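Local coordinates for protein cysteine desulfurase (Thermococcus onnurineus, PDB 5B89) that probably catalyses the pyridoxal-phosphate-dependent removal of sulfur from L-cysteine, giving L-alanine and a persulfide on a sulfur carrier, at residues B[65-70]-B[76-81]; B[63-66]-B[71-74]; B[87-92]-B[98-103]. All blocks are in the same frame, centred on the assembly; numbering follows the deposited sequence.

Interaction 1 of 3, residues B[65-70]-B[76-81]; sequences ANVHRG and QMATHK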
loop_
_atom_site.group_PDB
_atom_site.type_symbol
_atom_site.label_atom_id
_atom_site.label_comp_id
_atom_site.label_asym_id
_atom_site.label_seq_id
_atom_site.Cartn_x
_atom_site.Cartn_y
_atom_site.Cartn_z
ATOM N N ALA B 65 -10.175 13.348 -3.707
ATOM C CA ALA B 65 -9.355 13.786 -4.784
ATOM C C ALA B 65 -7.961 13.273 -4.598
ATOM O O ALA B 65 -7.676 12.810 -3.589
ATOM C CB ALA B 65 -9.326 15.314 -4.825
ATOM N N ASN B 66 -7.158 13.425 -5.631
ATOM C CA ASN B 66 -5.770 13.081 -5.616
ATOM C C ASN B 66 -5.000 14.290 -5.032
ATOM O O ASN B 66 -5.521 15.342 -4.942
ATOM C CB ASN B 66 -5.236 12.638 -6.982
ATOM C CG ASN B 66 -4.166 11.576 -6.855
ATOM O OD1 ASN B 66 -3.370 11.624 -5.945
ATOM N ND2 ASN B 66 -4.117 10.682 -7.780
ATOM N N VAL B 67 -3.762 14.074 -4.639
ATOM C CA VAL B 67 -2.997 15.119 -4.013
ATOM C C VAL B 67 -2.080 15.821 -4.964
ATOM O O VAL B 67 -2.454 16.088 -6.055
ATOM C CB VAL B 67 -2.271 14.572 -2.780
ATOM C CG1 VAL B 67 -3.282 14.181 -1.752
ATOM C CG2 VAL B 67 -1.434 13.343 -3.087
ATOM N N HIS B 68 -0.904 16.167 -4.528
ATOM C CA HIS B 68 0.052 16.839 -5.404
ATOM C C HIS B 68 -0.364 18.204 -5.908
ATOM O O HIS B 68 -0.064 18.551 -7.019
ATOM C CB HIS B 68 0.490 15.952 -6.561
ATOM C CG HIS B 68 1.357 14.805 -6.127
ATOM N ND1 HIS B 68 2.677 14.955 -5.753
ATOM C CD2 HIS B 68 1.070 13.496 -5.963
ATOM C CE1 HIS B 68 3.164 13.782 -5.399
ATOM N NE2 HIS B 68 2.199 12.885 -5.503
ATOM N N ARG B 69 -1.030 18.937 -5.037
ATOM C CA ARG B 69 -1.462 20.295 -5.266
ATOM C C ARG B 69 -2.091 20.612 -6.611
ATOM O O ARG B 69 -1.721 21.575 -7.255
ATOM C CB ARG B 69 -0.311 21.270 -4.973
ATOM C CG ARG B 69 -0.004 21.411 -3.488
ATOM C CD ARG B 69 -1.167 21.960 -2.628
ATOM N NE ARG B 69 -0.753 22.138 -1.229
ATOM C CZ ARG B 69 -1.573 22.331 -0.203
ATOM N NH1 ARG B 69 -2.886 22.356 -0.410
ATOM N NH2 ARG B 69 -1.077 22.435 1.039
ATOM N N GLY B 70 -3.047 19.803 -7.006
ATOM C CA GLY B 70 -3.799 20.069 -8.209
ATOM C C GLY B 70 -4.495 21.389 -7.933
ATOM O O GLY B 70 -4.796 21.718 -6.824
ATOM N N GLN B 76 -6.900 20.520 -3.388
ATOM C CA GLN B 76 -6.201 21.330 -2.322
ATOM C C GLN B 76 -6.532 20.812 -0.991
ATOM O O GLN B 76 -5.573 20.695 -0.116
ATOM C CB GLN B 76 -6.598 22.814 -2.480
ATOM C CG GLN B 76 -5.977 23.514 -3.687
ATOM C CD GLN B 76 -4.455 23.689 -3.664
ATOM O OE1 GLN B 76 -3.928 24.091 -2.618
ATOM N NE2 GLN B 76 -3.763 23.500 -4.753
ATOM N N MET B 77 -7.765 20.429 -0.731
ATOM C CA MET B 77 -8.233 19.973 0.575
ATOM C C MET B 77 -7.546 18.607 0.842
ATOM O O MET B 77 -6.983 18.349 1.941
ATOM C CB MET B 77 -9.754 19.800 0.750
ATOM C CG MET B 77 -10.147 19.344 2.112
ATOM S SD MET B 77 -9.547 20.363 3.526
ATOM C CE MET B 77 -10.430 21.914 3.292
ATOM N N ALA B 78 -7.602 17.709 -0.116
ATOM C CA ALA B 78 -6.900 16.400 0.029
ATOM C C ALA B 78 -5.415 16.542 0.303
ATOM O O ALA B 78 -4.924 15.861 1.182
ATOM C CB ALA B 78 -7.181 15.490 -1.189
ATOM N N THR B 79 -4.745 17.395 -0.425
ATOM C CA THR B 79 -3.316 17.643 -0.258
ATOM C C THR B 79 -3.090 18.205 1.168
ATOM O O THR B 79 -2.155 17.719 1.860
ATOM C CB THR B 79 -2.765 18.611 -1.296
ATOM O OG1 THR B 79 -2.949 18.043 -2.575
ATOM C CG2 THR B 79 -1.318 18.804 -1.081
ATOM N N HIS B 80 -3.870 19.180 1.601
ATOM C CA HIS B 80 -3.688 19.708 2.992
ATOM C C HIS B 80 -3.862 18.637 3.990
ATOM O O HIS B 80 -3.011 18.534 4.916
ATOM C CB HIS B 80 -4.696 20.812 3.225
ATOM C CG HIS B 80 -4.996 21.172 4.672
ATOM N ND1 HIS B 80 -4.133 21.960 5.412
ATOM C CD2 HIS B 80 -6.011 20.840 5.507
ATOM C CE1 HIS B 80 -4.602 22.081 6.642
ATOM N NE2 HIS B 80 -5.746 21.421 6.726
ATOM N N LYS B 81 -4.891 17.772 3.906
ATOM C CA LYS B 81 -5.128 16.728 4.896
ATOM C C LYS B 81 -4.015 15.648 4.796
ATOM O O LYS B 81 -3.631 15.062 5.854
ATOM C CB LYS B 81 -6.525 16.112 4.755
ATOM C CG LYS B 81 -7.599 17.104 5.155
ATOM C CD LYS B 81 -7.658 17.425 6.598
ATOM C CE LYS B 81 -8.117 16.329 7.406
ATOM N NZ LYS B 81 -8.252 16.622 8.875
#

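Interaction 2 of 3, residues B[63-66]-B[71-74]; sequences YRAN and VHRL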
loop_
_atom_site.group_PDB
_atom_site.type_symbol
_atom_site.label_atom_id
_atom_site.label_comp_id
_atom_site.label_asym_id
_atom_site.label_seq_id
_atom_site.Cartn_x
_atom_site.Cartn_y
_atom_site.Cartn_z
ATOM N N TYR B 63 -14.260 15.093 0.444
ATOM C CA TYR B 63 -13.152 15.780 -0.195
ATOM C C TYR B 63 -12.261 14.872 -1.031
ATOM O O TYR B 63 -11.121 15.001 -1.052
ATOM C CB TYR B 63 -12.323 16.662 0.780
ATOM C CG TYR B 63 -11.644 15.991 1.957
ATOM C CD1 TYR B 63 -12.305 15.777 3.097
ATOM C CD2 TYR B 63 -10.318 15.676 1.910
ATOM C CE1 TYR B 63 -11.709 15.177 4.179
ATOM C CE2 TYR B 63 -9.710 15.072 2.974
ATOM C CZ TYR B 63 -10.411 14.823 4.110
ATOM O OH TYR B 63 -9.829 14.235 5.165
ATOM N N ARG B 64 -12.895 13.961 -1.726
ATOM C CA ARG B 64 -12.217 12.980 -2.507
ATOM C C ARG B 64 -11.482 13.540 -3.699
ATOM O O ARG B 64 -12.079 14.088 -4.596
ATOM C CB ARG B 64 -13.252 11.911 -2.926
ATOM C CG ARG B 64 -12.679 10.720 -3.655
ATOM C CD ARG B 64 -11.797 9.791 -2.842
ATOM N NE ARG B 64 -11.614 8.621 -3.665
ATOM C CZ ARG B 64 -10.610 8.366 -4.466
ATOM N NH1 ARG B 64 -10.714 7.360 -5.295
ATOM N NH2 ARG B 64 -9.516 9.070 -4.438
ATOM N N ALA B 65 -10.175 13.348 -3.707
ATOM C CA ALA B 65 -9.355 13.786 -4.784
ATOM C C ALA B 65 -7.961 13.273 -4.598
ATOM O O ALA B 65 -7.676 12.810 -3.589
ATOM C CB ALA B 65 -9.326 15.314 -4.825
ATOM N N ASN B 66 -7.158 13.425 -5.631
ATOM C CA ASN B 66 -5.770 13.081 -5.616
ATOM C C ASN B 66 -5.000 14.290 -5.032
ATOM O O ASN B 66 -5.521 15.342 -4.942
ATOM C CB ASN B 66 -5.236 12.638 -6.982
ATOM C CG ASN B 66 -4.166 11.576 -6.855
ATOM O OD1 ASN B 66 -3.370 11.624 -5.945
ATOM N ND2 ASN B 66 -4.117 10.682 -7.780
ATOM N N VAL B 71 -4.749 22.129 -8.971
ATOM C CA VAL B 71 -5.324 23.422 -8.807
ATOM C C VAL B 71 -6.647 23.450 -8.088
ATOM O O VAL B 71 -6.843 24.322 -7.348
ATOM C CB VAL B 71 -5.324 24.197 -10.140
ATOM C CG1 VAL B 71 -6.060 25.522 -10.045
ATOM C CG2 VAL B 71 -3.877 24.423 -10.549
ATOM N N HIS B 72 -7.517 22.488 -8.286
ATOM C CA HIS B 72 -8.851 22.533 -7.769
ATOM C C HIS B 72 -9.059 22.357 -6.316
ATOM O O HIS B 72 -8.246 21.795 -5.679
ATOM C CB HIS B 72 -9.811 21.653 -8.612
ATOM C CG HIS B 72 -9.499 20.192 -8.601
ATOM N ND1 HIS B 72 -9.785 19.383 -7.532
ATOM C CD2 HIS B 72 -8.976 19.394 -9.542
ATOM C CE1 HIS B 72 -9.459 18.149 -7.824
ATOM N NE2 HIS B 72 -8.959 18.124 -9.035
ATOM N N ARG B 73 -10.170 22.827 -5.822
ATOM C CA ARG B 73 -10.429 22.812 -4.409
ATOM C C ARG B 73 -10.427 21.498 -3.741
ATOM O O ARG B 73 -10.031 21.439 -2.628
ATOM C CB ARG B 73 -11.675 23.578 -4.005
ATOM C CG ARG B 73 -13.007 22.946 -4.294
ATOM C CD ARG B 73 -14.051 23.857 -3.641
ATOM N NE ARG B 73 -15.430 23.513 -3.864
ATOM C CZ ARG B 73 -16.245 24.136 -4.719
ATOM N NH1 ARG B 73 -15.839 25.168 -5.419
ATOM N NH2 ARG B 73 -17.484 23.725 -4.824
ATOM N N LEU B 74 -10.897 20.463 -4.420
ATOM C CA LEU B 74 -10.893 19.120 -3.729
ATOM C C LEU B 74 -9.452 18.636 -3.640
ATOM O O LEU B 74 -9.104 18.105 -2.579
ATOM C CB LEU B 74 -11.721 18.108 -4.569
ATOM C CG LEU B 74 -13.208 18.396 -4.568
ATOM C CD1 LEU B 74 -13.901 17.348 -5.413
ATOM C CD2 LEU B 74 -13.920 18.454 -3.289
#

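Interaction 3 of 3, residues B[87-92]-B[98-103]; sequences KIVADF and EEIVFT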
loop_
_atom_site.group_PDB
_atom_site.type_symbol
_atom_site.label_atom_id
_atom_site.label_comp_id
_atom_site.label_asym_id
_atom_site.label_seq_id
_atom_site.Cartn_x
_atom_site.Cartn_y
_atom_site.Cartn_z
ATOM N N LYS B 87 2.562 15.232 9.000
ATOM C CA LYS B 87 3.059 15.971 10.211
ATOM C C LYS B 87 2.658 15.281 11.453
ATOM O O LYS B 87 3.444 15.275 12.447
ATOM C CB LYS B 87 2.558 17.442 10.136
ATOM C CG LYS B 87 3.212 18.299 11.234
ATOM C CD LYS B 87 4.683 18.526 11.035
ATOM C CE LYS B 87 5.145 19.498 12.101
ATOM N NZ LYS B 87 6.599 19.566 11.986
ATOM N N ILE B 88 1.435 14.803 11.593
ATOM C CA ILE B 88 0.977 14.126 12.790
ATOM C C ILE B 88 1.875 12.875 13.036
ATOM O O ILE B 88 2.211 12.573 14.172
ATOM C CB ILE B 88 -0.552 13.803 12.719
ATOM C CG1 ILE B 88 -1.334 15.109 12.876
ATOM C CG2 ILE B 88 -0.981 12.760 13.684
ATOM C CD1 ILE B 88 -2.795 14.979 12.425
ATOM N N VAL B 89 2.162 12.088 11.988
ATOM C CA VAL B 89 2.985 10.889 12.148
ATOM C C VAL B 89 4.398 11.330 12.587
ATOM O O VAL B 89 4.992 10.708 13.472
ATOM C CB VAL B 89 3.047 10.136 10.802
ATOM C CG1 VAL B 89 4.082 9.021 10.915
ATOM C CG2 VAL B 89 1.691 9.570 10.495
ATOM N N ALA B 90 4.934 12.329 11.945
ATOM C CA ALA B 90 6.295 12.849 12.314
ATOM C C ALA B 90 6.315 13.229 13.774
ATOM O O ALA B 90 7.232 12.773 14.512
ATOM C CB ALA B 90 6.650 14.009 11.434
ATOM N N ASP B 91 5.370 14.013 14.217
ATOM C CA ASP B 91 5.373 14.407 15.601
ATOM C C ASP B 91 5.221 13.236 16.565
ATOM O O ASP B 91 5.785 13.272 17.598
ATOM C CB ASP B 91 4.354 15.495 15.916
ATOM C CG ASP B 91 4.650 16.804 15.256
ATOM O OD1 ASP B 91 5.747 17.083 14.904
ATOM O OD2 ASP B 91 3.721 17.577 15.139
ATOM N N PHE B 92 4.461 12.229 16.200
ATOM C CA PHE B 92 4.234 11.086 17.056
ATOM C C PHE B 92 5.543 10.351 17.400
ATOM O O PHE B 92 5.657 9.886 18.455
ATOM C CB PHE B 92 3.232 10.149 16.336
ATOM C CG PHE B 92 2.808 8.924 17.108
ATOM C CD1 PHE B 92 2.155 9.037 18.289
ATOM C CD2 PHE B 92 2.994 7.705 16.587
ATOM C CE1 PHE B 92 1.735 7.921 18.958
ATOM C CE2 PHE B 92 2.562 6.589 17.236
ATOM C CZ PHE B 92 1.943 6.703 18.420
ATOM N N GLU B 98 9.846 15.783 6.632
ATOM C CA GLU B 98 10.434 15.221 5.472
ATOM C C GLU B 98 11.077 13.821 5.590
ATOM O O GLU B 98 11.462 13.241 4.617
ATOM C CB GLU B 98 11.468 16.169 4.865
ATOM C CG GLU B 98 12.585 16.559 5.748
ATOM C CD GLU B 98 12.266 17.873 6.460
ATOM O OE1 GLU B 98 11.146 18.210 6.951
ATOM O OE2 GLU B 98 13.386 18.534 6.645
ATOM N N GLU B 99 11.165 13.411 6.854
ATOM C CA GLU B 99 11.769 12.110 7.141
ATOM C C GLU B 99 10.717 10.967 7.155
ATOM O O GLU B 99 11.123 9.812 7.398
ATOM C CB GLU B 99 12.460 12.123 8.498
ATOM C CG GLU B 99 13.685 13.064 8.530
ATOM C CD GLU B 99 14.276 13.336 9.925
ATOM O OE1 GLU B 99 15.600 13.306 9.999
ATOM O OE2 GLU B 99 13.518 13.484 10.902
ATOM N N ILE B 100 9.449 11.315 6.958
ATOM C CA ILE B 100 8.347 10.310 6.971
ATOM C C ILE B 100 7.935 9.897 5.584
ATOM O O ILE B 100 7.578 10.797 4.788
ATOM C CB ILE B 100 7.159 10.797 7.753
ATOM C CG1 ILE B 100 7.490 11.161 9.231
ATOM C CG2 ILE B 100 5.971 9.868 7.644
ATOM C CD1 ILE B 100 8.025 9.966 9.955
ATOM N N VAL B 101 8.033 8.598 5.279
ATOM C CA VAL B 101 7.578 8.040 3.984
ATOM C C VAL B 101 6.422 7.090 4.297
ATOM O O VAL B 101 6.505 6.232 5.179
ATOM C CB VAL B 101 8.699 7.301 3.308
ATOM C CG1 VAL B 101 8.333 6.533 2.016
ATOM C CG2 VAL B 101 9.897 8.249 2.972
ATOM N N PHE B 102 5.334 7.170 3.530
ATOM C CA PHE B 102 4.263 6.216 3.646
ATOM C C PHE B 102 4.477 5.047 2.718
ATOM O O PHE B 102 4.817 5.156 1.543
ATOM C CB PHE B 102 2.913 6.885 3.384
ATOM C CG PHE B 102 2.501 7.861 4.444
ATOM C CD1 PHE B 102 2.253 7.386 5.721
ATOM C CD2 PHE B 102 2.310 9.221 4.205
ATOM C CE1 PHE B 102 1.871 8.244 6.736
ATOM C CE2 PHE B 102 1.886 10.058 5.225
ATOM C CZ PHE B 102 1.613 9.593 6.461
ATOM N N THR B 103 4.210 3.879 3.280
ATOM C CA THR B 103 4.300 2.582 2.639
ATOM C C THR B 103 3.004 1.808 2.885
ATOM O O THR B 103 2.090 2.343 3.391
ATOM C CB THR B 103 5.462 1.755 3.238
ATOM O OG1 THR B 103 5.181 1.489 4.596
ATOM C CG2 THR B 103 6.742 2.542 3.154
#

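Interaction 1 of 3, residues B[65-70]-B[76-81]
The irregular chain of 65-70 wraps over one side of helix 73-93, and its backbone comes nearest where the CA atoms of Val67 and Thr79 lie 4.5 Å apart. Thr79 is the central side chain. Thr79 OG1 accepts a hydrogen bond from Arg69 N at 3.2 Å, with an N-H...O angle of 146°. The same oxygen is bonded to Ser75 O one helical turn back. This ties the loop backbone to the helix through a buried hydroxyl. The methyl CG2 of Thr79 lies over one face of the Arg69 guanidinium, offset toward its rim and 3.4 Å from Arg69 NE. A bend about the CB-CG bond of Arg69 (chi2 -61°) turns the rest of the chain across Thr79 toward Gln76.

Gln76 uses both ends of its amide. Gln76 NE2 donates to Gly70 O at 2.9 Å, from above the carbonyl plane. Gln76 OE1 receives a weak bond from Arg69 NH1 at 3.0 Å, with a strongly bent angle of 120°. The guanidinium and amide planes are nearly parallel, although the two side chains cross at about a right angle. The stronger partner of Arg69 is Glu83, which forms a salt bridge with NH2.

Around Ala78 the contact is mostly apolar. Ala78 CB lies 4.2 Å from both Ala65 CB and Val67 CG1, and also rests against the Ala65 carbonyl oxygen. Asn66 turns away from the helix. Asn66 OD1 accepts a hydrogen bond from Val67 N at 2.8 Å, on a lone pair in the carbonyl plane. Asn66 ND2 is bonded to Thr288 OG1, a residue of a pyridoxal-phosphate site, and to Ala44 O of the second subunit.

Asn66 also touches the bound alanine. The helix thus backs a loop at the subunit interface, beside the active site of a class-V, pyridoxal-phosphate-dependent enzyme.

Interaction 2 of 3, residues B[63-66]-B[71-74]
This is a small, buried apolar contact in a helix-loop-helix connection, where the end of helix 50-62 meets the start of helix 73-93. Ala65 and Leu74 carry it, with His72 at one side. Tyr63 is the first residue to leave helical geometry after the first helix. His72 is the N-cap residue of the second. The contact therefore joins the two ends of the connecting loop in this class-V member of the fold type I pyridoxal-phosphate enzymes.

The methyl of Ala65 points at the first turn of the helix. Ala65 CB lies 3.7 Å from Leu74 CB and 3.5 Å from Leu74 C. It thus rests on both side chain and backbone. The Leu74 side chain extends past the loop. Leu74 CD1 comes to 3.8 Å from Arg64 O, and Leu74 CD2 lies 4.2 Å from Tyr63 CA. Arg64 O is buried here and has no partner in the model; Leu74 CD1 and CB are what it meets across the contact.

The polar ends lead to the second subunit. Arg64 turns away from helix 73-93 and bonds to Thr45 and Thr48 of that subunit. His72 NE2 is bonded to Asp41 of the second subunit, and Arg73 N to Asp364 of the second subunit. The apolar contact is thus flanked by several bonds across the dimer interface. The ring of Tyr63 leads away from Leu74 and meets Tyr59 edge to face.

His72 CG sits between the backbone N and the carbonyl carbon (chi1 64°), which turns the ring toward the start of the helix, with Leu74 N at its edge and in its plane. The same ring meets the Ala65 methyl edge-on, with His72 CE1 4.1 Å from Ala65 CB.

Interaction 3 of 3, residues B[87-92]-B[98-103]
Val89 and Ala90 of helix 73-93 pack on Ile100 and Phe102 of strand 100-103, an outermost strand, within this chain, of the seven-stranded mixed sheet in the large domain of this fold type I enzyme. The axis of 87-92 crosses that of 100-103 at 114°, 9.1 Å apart at closest approach.

The tight part is wholly apolar. Ala90 presents a small surface, so Ile100 CG1 reaches to 3.7 Å from Ala90 CB. Ile100 CG2 lies 3.9 Å from Val89 CG1. Val246 also touches Val89 and Phe102, which carries the packing on to the neighbouring strand 245-249.

The other side of the helix is looser and open to solvent. There Lys87 and Asp91, both exposed, point away from the strand. They form a long salt bridge one turn apart, with Lys87 NZ 3.9 Å from Asp91 OD1.

The two methyls of Val89 divide the work. CG1 is anti to the backbone N (chi1 171°) and faces Ile100. Val89 CG2 is directed to the edge of the Phe102 ring, near its plane, 4.0 Å from Phe102 CE1.

In the fold
All three contacts use helix 73-93. Interactions 1 and 2 lie at its first turns, where the loop after helix 50-62 folds back on it. They share Ala65 and Asn66, and their centres are about 5 Å apart. They also touch directly, for Tyr63 packs on Met77 and Lys81. Interaction 3 follows later in the chain, at the far end of the helix. Its centre is about 17 Å from that of interaction 1 and about 22 Å from that of interaction 2, without touch. The helix therefore spans from the dimer interface, where Asn66 meets the bound alanine, to the strand at the edge of the seven-stranded sheet within this chain.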